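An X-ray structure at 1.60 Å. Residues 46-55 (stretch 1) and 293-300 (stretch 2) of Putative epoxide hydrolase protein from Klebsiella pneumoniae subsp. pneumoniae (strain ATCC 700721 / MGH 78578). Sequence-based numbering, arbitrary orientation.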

# COMPACT_ATOMS: atom_id res chain seq x y z
N SER A 46 -2.66 -9.23 -4.74
CA SER A 46 -3.36 -9.10 -3.48
C SER A 46 -4.89 -8.82 -3.71
O SER A 46 -5.68 -9.18 -2.84
CB SER A 46 -2.81 -7.92 -2.69
OG SER A 46 -1.46 -8.11 -2.30
N TYR A 47 -5.22 -8.29 -4.89
CA TYR A 47 -6.57 -7.94 -5.25
C TYR A 47 -7.09 -8.73 -6.41
O TYR A 47 -8.16 -8.41 -6.92
CB TYR A 47 -6.63 -6.45 -5.53
CG TYR A 47 -6.17 -5.61 -4.34
CD1 TYR A 47 -6.97 -5.50 -3.21
CD2 TYR A 47 -4.94 -4.96 -4.35
CE1 TYR A 47 -6.62 -4.71 -2.14
CE2 TYR A 47 -4.52 -4.19 -3.25
CZ TYR A 47 -5.34 -4.07 -2.15
OH TYR A 47 -5.00 -3.28 -1.09
N ALA A 48 -6.50 -9.90 -6.70
CA ALA A 48 -6.97 -10.69 -7.84
C ALA A 48 -8.34 -11.25 -7.62
O ALA A 48 -9.01 -11.62 -8.62
CB ALA A 48 -5.98 -11.78 -8.18
N GLN A 49 -8.74 -11.50 -6.39
CA GLN A 49 -10.11 -11.92 -6.06
C GLN A 49 -11.00 -10.77 -5.65
O GLN A 49 -12.18 -10.69 -6.10
CB GLN A 49 -10.15 -13.04 -5.02
CG GLN A 49 -9.43 -14.25 -5.54
CD GLN A 49 -9.47 -15.41 -4.53
OE1 GLN A 49 -8.85 -15.37 -3.47
NE2 GLN A 49 -10.17 -16.51 -4.90
N VAL A 50 -10.48 -9.83 -4.92
CA VAL A 50 -11.27 -8.65 -4.52
C VAL A 50 -11.76 -7.87 -5.71
O VAL A 50 -12.95 -7.48 -5.77
CB VAL A 50 -10.42 -7.72 -3.61
CG1 VAL A 50 -11.07 -6.37 -3.39
CG2 VAL A 50 -10.08 -8.40 -2.31
N ALA A 51 -10.88 -7.61 -6.68
CA ALA A 51 -11.25 -6.70 -7.75
C ALA A 51 -12.38 -7.24 -8.65
O ALA A 51 -13.35 -6.52 -8.90
CB ALA A 51 -9.99 -6.30 -8.55
N PRO A 52 -12.34 -8.52 -9.09
CA PRO A 52 -13.41 -8.94 -9.94
C PRO A 52 -14.71 -9.03 -9.17
O PRO A 52 -15.77 -8.85 -9.79
CB PRO A 52 -12.97 -10.33 -10.44
CG PRO A 52 -11.49 -10.36 -10.27
CD PRO A 52 -11.17 -9.43 -9.18
N ALA A 53 -14.65 -9.31 -7.87
CA ALA A 53 -15.87 -9.36 -7.07
C ALA A 53 -16.51 -7.98 -7.01
O ALA A 53 -17.74 -7.84 -7.16
CB ALA A 53 -15.58 -9.82 -5.64
N LEU A 54 -15.73 -6.96 -6.82
CA LEU A 54 -16.25 -5.55 -6.85
C LEU A 54 -16.76 -5.18 -8.23
O LEU A 54 -17.81 -4.51 -8.36
CB LEU A 54 -15.18 -4.61 -6.40
CG LEU A 54 -14.86 -4.60 -4.91
CD1 LEU A 54 -13.58 -3.86 -4.61
CD2 LEU A 54 -15.98 -4.01 -4.08
N ALA A 55 -16.02 -5.56 -9.26
CA ALA A 55 -16.46 -5.29 -10.62
C ALA A 55 -17.82 -5.87 -10.95
O ALA A 55 -18.68 -5.23 -11.57
CB ALA A 55 -15.45 -5.76 -11.65
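Stretch 2, residues 293-300: AFVQAVVD

Stretch 2 is helical throughout, one segment of a helix that runs on at both ends, and it packs against the helix that carries Val50 to Ala55. The two N-to-C directions differ by 46° (signed crossing angle -46°), and the axes come no closer than 9.7 Å. The backbones are nearest at Val50 and Val295, whose CA atoms lie 5.8 Å apart. No hydrogen bond joins the stretches; the contact is apolar side-chain packing that buries 335 Å² in all.

Ala293 opens the segment out of reach of stretch 1. Phe294 follows with its CA-to-CB bond toward the partner and chi1 in t. Its CD1 rests 3.9 Å from Val50 CG1, while its CE1 meets CE1 of Tyr47 at 3.8 Å. The two rings form an oblique pair, centroids 5.8 Å apart and planes at 57°, with Phe294 CE1 at the edge of the Tyr47 ring. Tyr47 carries the contact back along stretch 1 beyond Val50.

Val295 loses the most surface to the contact, although its CA-to-CB bond points sideways. Its CG2 lies 3.8 Å from the backbone O of Val50, 3.9 Å from Val50 CG1 and 3.9 Å from Ala53 CB, and its CG1 is 4.0 Å from Leu54 CD2. The small Ala53 side chain still makes contact here.

Gln296 points away, and its NE2 donates a hydrogen bond to Asp300 OD1 at 2.9 Å, one turn on; this polar pair makes no contact with stretch 1. Ala297 is also out of reach. One turn after Phe294, Val298 points toward stretch 1 and places CG1 3.9 Å from Leu54 CD2. Val299 CG2 approaches that same Leu54 CD2 at 4.1 Å. The rule is compact: contacts fall in adjacent pairs, Phe294 with Val295 and Val298 with Val299, and one leucine methyl serves three valines.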

# COMPACT_ATOMS: atom_id res chain seq x y z
N ALA A 293 -14.16 -10.73 3.16
CA ALA A 293 -14.32 -9.71 4.17
C ALA A 293 -13.80 -8.37 3.64
O ALA A 293 -14.34 -7.33 4.00
CB ALA A 293 -13.57 -10.08 5.45
N PHE A 294 -12.77 -8.40 2.81
CA PHE A 294 -12.24 -7.14 2.33
C PHE A 294 -13.23 -6.46 1.37
O PHE A 294 -13.45 -5.23 1.47
CB PHE A 294 -10.89 -7.36 1.65
CG PHE A 294 -10.14 -6.10 1.45
CD1 PHE A 294 -10.28 -5.33 0.32
CD2 PHE A 294 -9.23 -5.69 2.42
CE1 PHE A 294 -9.57 -4.17 0.15
CE2 PHE A 294 -8.52 -4.51 2.24
CZ PHE A 294 -8.71 -3.77 1.11
N VAL A 295 -13.77 -7.22 0.44
CA VAL A 295 -14.83 -6.71 -0.41
C VAL A 295 -16.00 -6.10 0.43
O VAL A 295 -16.44 -4.98 0.10
CB VAL A 295 -15.37 -7.82 -1.31
CG1 VAL A 295 -16.64 -7.36 -2.05
CG2 VAL A 295 -14.35 -8.25 -2.31
N GLN A 296 -16.43 -6.79 1.44
CA GLN A 296 -17.52 -6.28 2.31
C GLN A 296 -17.13 -4.94 2.92
O GLN A 296 -17.94 -4.01 3.02
CB GLN A 296 -17.92 -7.27 3.41
CG GLN A 296 -19.23 -6.89 4.12
CD GLN A 296 -20.42 -6.94 3.20
OE1 GLN A 296 -20.70 -8.00 2.56
NE2 GLN A 296 -21.12 -5.81 3.03
N ALA A 297 -15.88 -4.84 3.38
CA ALA A 297 -15.40 -3.57 3.90
C ALA A 297 -15.41 -2.41 2.90
O ALA A 297 -15.79 -1.28 3.23
CB ALA A 297 -14.01 -3.73 4.49
N VAL A 298 -15.04 -2.67 1.67
CA VAL A 298 -15.05 -1.63 0.63
C VAL A 298 -16.49 -1.21 0.33
O VAL A 298 -16.77 -0.03 0.28
CB VAL A 298 -14.34 -2.11 -0.69
CG1 VAL A 298 -14.55 -1.12 -1.82
CG2 VAL A 298 -12.82 -2.32 -0.45
N VAL A 299 -17.38 -2.18 0.20
CA VAL A 299 -18.81 -1.87 -0.07
C VAL A 299 -19.38 -1.04 1.12
O VAL A 299 -20.06 -0.02 0.91
CB VAL A 299 -19.63 -3.14 -0.25
CG1 VAL A 299 -21.10 -2.82 -0.23
CG2 VAL A 299 -19.19 -3.85 -1.53
N ASP A 300 -19.08 -1.47 2.34
CA ASP A 300 -19.57 -0.79 3.55
C ASP A 300 -19.02 0.60 3.69
O ASP A 300 -19.74 1.52 4.01
CB ASP A 300 -19.32 -1.61 4.77
CG ASP A 300 -20.11 -2.90 4.81
OD1 ASP A 300 -21.11 -3.10 4.05
OD2 ASP A 300 -19.80 -3.76 5.66